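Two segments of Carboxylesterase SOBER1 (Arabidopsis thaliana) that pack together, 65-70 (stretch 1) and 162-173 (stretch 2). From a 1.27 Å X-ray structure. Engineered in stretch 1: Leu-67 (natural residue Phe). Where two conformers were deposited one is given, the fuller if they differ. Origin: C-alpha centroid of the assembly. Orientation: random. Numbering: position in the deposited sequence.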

# COMPACT_ATOMS: atom_id res chain seq x y z
N LEU A 65 -14.92 -10.88 -3.31
CA LEU A 65 -13.74 -11.40 -3.96
C LEU A 65 -14.19 -12.12 -5.24
O LEU A 65 -15.30 -12.67 -5.30
CB LEU A 65 -12.99 -12.34 -3.01
CG LEU A 65 -12.63 -11.73 -1.65
CD1 LEU A 65 -12.25 -12.82 -0.66
CD2 LEU A 65 -11.53 -10.68 -1.73
N PRO A 66 -13.34 -12.10 -6.27
CA PRO A 66 -12.02 -11.47 -6.23
C PRO A 66 -12.13 -9.99 -6.49
O PRO A 66 -13.17 -9.52 -6.95
CB PRO A 66 -11.29 -12.13 -7.39
CG PRO A 66 -12.39 -12.42 -8.39
CD PRO A 66 -13.59 -12.79 -7.55
N LEU A 67 -11.08 -9.25 -6.20
CA LEU A 67 -11.05 -7.86 -6.59
C LEU A 67 -10.77 -7.82 -8.09
O LEU A 67 -9.90 -8.54 -8.59
CB LEU A 67 -9.99 -7.08 -5.82
CG LEU A 67 -10.34 -6.59 -4.40
CD1 LEU A 67 -11.43 -5.53 -4.44
CD2 LEU A 67 -10.75 -7.73 -3.51
N LYS A 68 -11.56 -7.03 -8.79
CA LYS A 68 -11.51 -6.96 -10.24
C LYS A 68 -11.79 -5.53 -10.63
O LYS A 68 -12.08 -4.67 -9.78
CB LYS A 68 -12.56 -7.87 -10.88
CG LYS A 68 -12.04 -9.23 -11.21
CD LYS A 68 -13.06 -10.13 -11.88
CE LYS A 68 -13.42 -9.67 -13.29
NZ LYS A 68 -14.88 -9.48 -13.43
N VAL A 69 -11.64 -5.26 -11.92
CA VAL A 69 -12.18 -4.02 -12.44
C VAL A 69 -13.69 -4.09 -12.29
O VAL A 69 -14.33 -5.04 -12.76
CB VAL A 69 -11.75 -3.81 -13.90
CG1 VAL A 69 -12.30 -2.49 -14.43
CG2 VAL A 69 -10.22 -3.85 -14.03
N GLY A 70 -14.25 -3.13 -11.57
CA GLY A 70 -15.68 -3.08 -11.35
C GLY A 70 -16.16 -3.81 -10.12
O GLY A 70 -17.38 -3.92 -9.91
N ASP A 162 -2.42 -13.76 -10.55
CA ASP A 162 -3.19 -13.55 -9.33
C ASP A 162 -4.68 -13.69 -9.64
O ASP A 162 -5.22 -12.95 -10.47
CB ASP A 162 -2.86 -12.15 -8.83
CG ASP A 162 -3.33 -11.88 -7.41
OD1 ASP A 162 -4.34 -12.46 -6.96
OD2 ASP A 162 -2.67 -11.04 -6.74
N ARG A 163 -5.35 -14.62 -8.96
CA ARG A 163 -6.78 -14.84 -9.09
C ARG A 163 -7.55 -14.38 -7.87
O ARG A 163 -8.76 -14.61 -7.78
CB ARG A 163 -7.08 -16.31 -9.40
CG ARG A 163 -6.45 -16.78 -10.71
CD ARG A 163 -7.04 -18.09 -11.21
NE ARG A 163 -8.50 -18.05 -11.31
CZ ARG A 163 -9.33 -18.99 -10.85
NH1 ARG A 163 -8.86 -20.10 -10.29
NH2 ARG A 163 -10.64 -18.84 -10.98
N MET A 164 -6.88 -13.72 -6.94
CA MET A 164 -7.55 -13.15 -5.79
C MET A 164 -7.74 -11.65 -5.92
O MET A 164 -8.83 -11.15 -5.62
CB MET A 164 -6.80 -13.49 -4.51
CG MET A 164 -6.87 -14.97 -4.26
SD MET A 164 -5.86 -15.52 -2.90
CE MET A 164 -6.60 -14.62 -1.54
N VAL A 165 -6.72 -10.96 -6.37
CA VAL A 165 -6.80 -9.57 -6.81
C VAL A 165 -6.29 -9.62 -8.24
O VAL A 165 -5.08 -9.76 -8.47
CB VAL A 165 -5.98 -8.63 -5.94
CG1 VAL A 165 -6.06 -7.21 -6.50
CG2 VAL A 165 -6.46 -8.67 -4.50
N LEU A 166 -7.21 -9.62 -9.20
CA LEU A 166 -6.83 -9.88 -10.57
C LEU A 166 -5.81 -8.87 -11.06
O LEU A 166 -5.84 -7.70 -10.70
CB LEU A 166 -8.04 -9.82 -11.51
CG LEU A 166 -9.17 -10.80 -11.29
CD1 LEU A 166 -9.82 -11.04 -12.63
CD2 LEU A 166 -8.75 -12.11 -10.71
N PHE A 167 -4.91 -9.35 -11.90
CA PHE A 167 -3.89 -8.48 -12.49
C PHE A 167 -4.52 -7.25 -13.13
O PHE A 167 -3.98 -6.14 -13.03
CB PHE A 167 -3.08 -9.30 -13.49
CG PHE A 167 -1.90 -8.58 -14.10
CD1 PHE A 167 -0.76 -8.34 -13.36
CD2 PHE A 167 -1.93 -8.19 -15.43
CE1 PHE A 167 0.33 -7.70 -13.92
CE2 PHE A 167 -0.84 -7.54 -16.00
CZ PHE A 167 0.29 -7.30 -15.24
N GLU A 168 -5.69 -7.41 -13.75
CA GLU A 168 -6.36 -6.27 -14.38
C GLU A 168 -6.74 -5.19 -13.36
O GLU A 168 -6.81 -4.01 -13.71
CB GLU A 168 -7.61 -6.72 -15.13
CG GLU A 168 -8.69 -7.35 -14.25
CD GLU A 168 -10.06 -7.33 -14.89
OE1 GLU A 168 -11.05 -7.04 -14.18
OE2 GLU A 168 -10.15 -7.58 -16.11
N ALA A 169 -7.01 -5.57 -12.11
CA ALA A 169 -7.28 -4.57 -11.08
C ALA A 169 -6.04 -3.75 -10.78
O ALA A 169 -6.14 -2.56 -10.45
CB ALA A 169 -7.78 -5.23 -9.81
N GLY A 170 -4.85 -4.36 -10.89
CA GLY A 170 -3.63 -3.60 -10.73
C GLY A 170 -3.36 -2.72 -11.93
O GLY A 170 -3.02 -1.54 -11.78
N GLN A 171 -3.54 -3.26 -13.13
CA GLN A 171 -3.36 -2.45 -14.33
C GLN A 171 -4.29 -1.24 -14.33
O GLN A 171 -3.91 -0.18 -14.82
CB GLN A 171 -3.63 -3.29 -15.57
CG GLN A 171 -2.62 -4.40 -15.83
CD GLN A 171 -2.99 -5.23 -17.04
OE1 GLN A 171 -4.06 -5.85 -17.09
NE2 GLN A 171 -2.12 -5.24 -18.04
N ALA A 172 -5.48 -1.37 -13.76
CA ALA A 172 -6.43 -0.26 -13.72
C ALA A 172 -5.92 0.91 -12.91
O ALA A 172 -6.40 2.04 -13.09
CB ALA A 172 -7.76 -0.72 -13.12
N ALA A 173 -4.96 0.70 -12.02
CA ALA A 173 -4.42 1.81 -11.27
C ALA A 173 -3.71 2.80 -12.17
O ALA A 173 -3.60 3.98 -11.84
CB ALA A 173 -3.44 1.31 -10.21

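How do the two backbones hold each other? Stretch 1 has no regular helix or strand and is extended from Leu-65 to Val-69, and it meets stretch 2 where the loop leads into a helix. Leu-67 and Val-165 form a single beta bridge, their CA atoms 4.6 Å apart. Leu-67 supplies both of its polar backbone atoms: its N donates to Met-164 O at 3.0 Å, and its O accepts from Leu-166 N, also at 3.0 Å. The two bonds thus flank Val-165.

What shapes the loop that receives this bridge? Asp-162 OD1 accepts from Met-164 N at 2.8 Å and from Val-165 N at 2.9 Å, tying the turn together from within stretch 2. Leu-166 then takes the N-cap position; its N is hydrogen-bonded to Leu-67 O, while its own O accepts from Ala-169 N at 2.8 Å as the helix begins.

How does the helix reach stretch 1? Glu-168 points toward it, and its OE1 accepts a hydrogen bond from Val-69 N at 2.9 Å. A side chain therefore takes over as partner for the backbone beyond the bridge. The same carboxylate oxygen, OE1 of Glu-168, lies 3.3 Å from Val-69 CG2, so the valine side chain packs beside the bond.

Which apolar contacts accompany these bonds? Pro-66, preceded by a cis peptide bond, places its CB 4.2 Å from Leu-166 CD2. The engineered Leu-67 is buried and points toward stretch 2, its CB 4.0 Å from Val-165 CG1. Lys-68 contributes the aliphatic part of its chain, with CG 3.2 Å from Leu-166 CD1, a tight approach. Farther along, Val-69 CG2 meets Ala-172 CB at 4.1 Å. Ala-169 CB also lies 4.1 Å from the carbonyl oxygen Leu-67 O, a carbon-to-carbonyl contact.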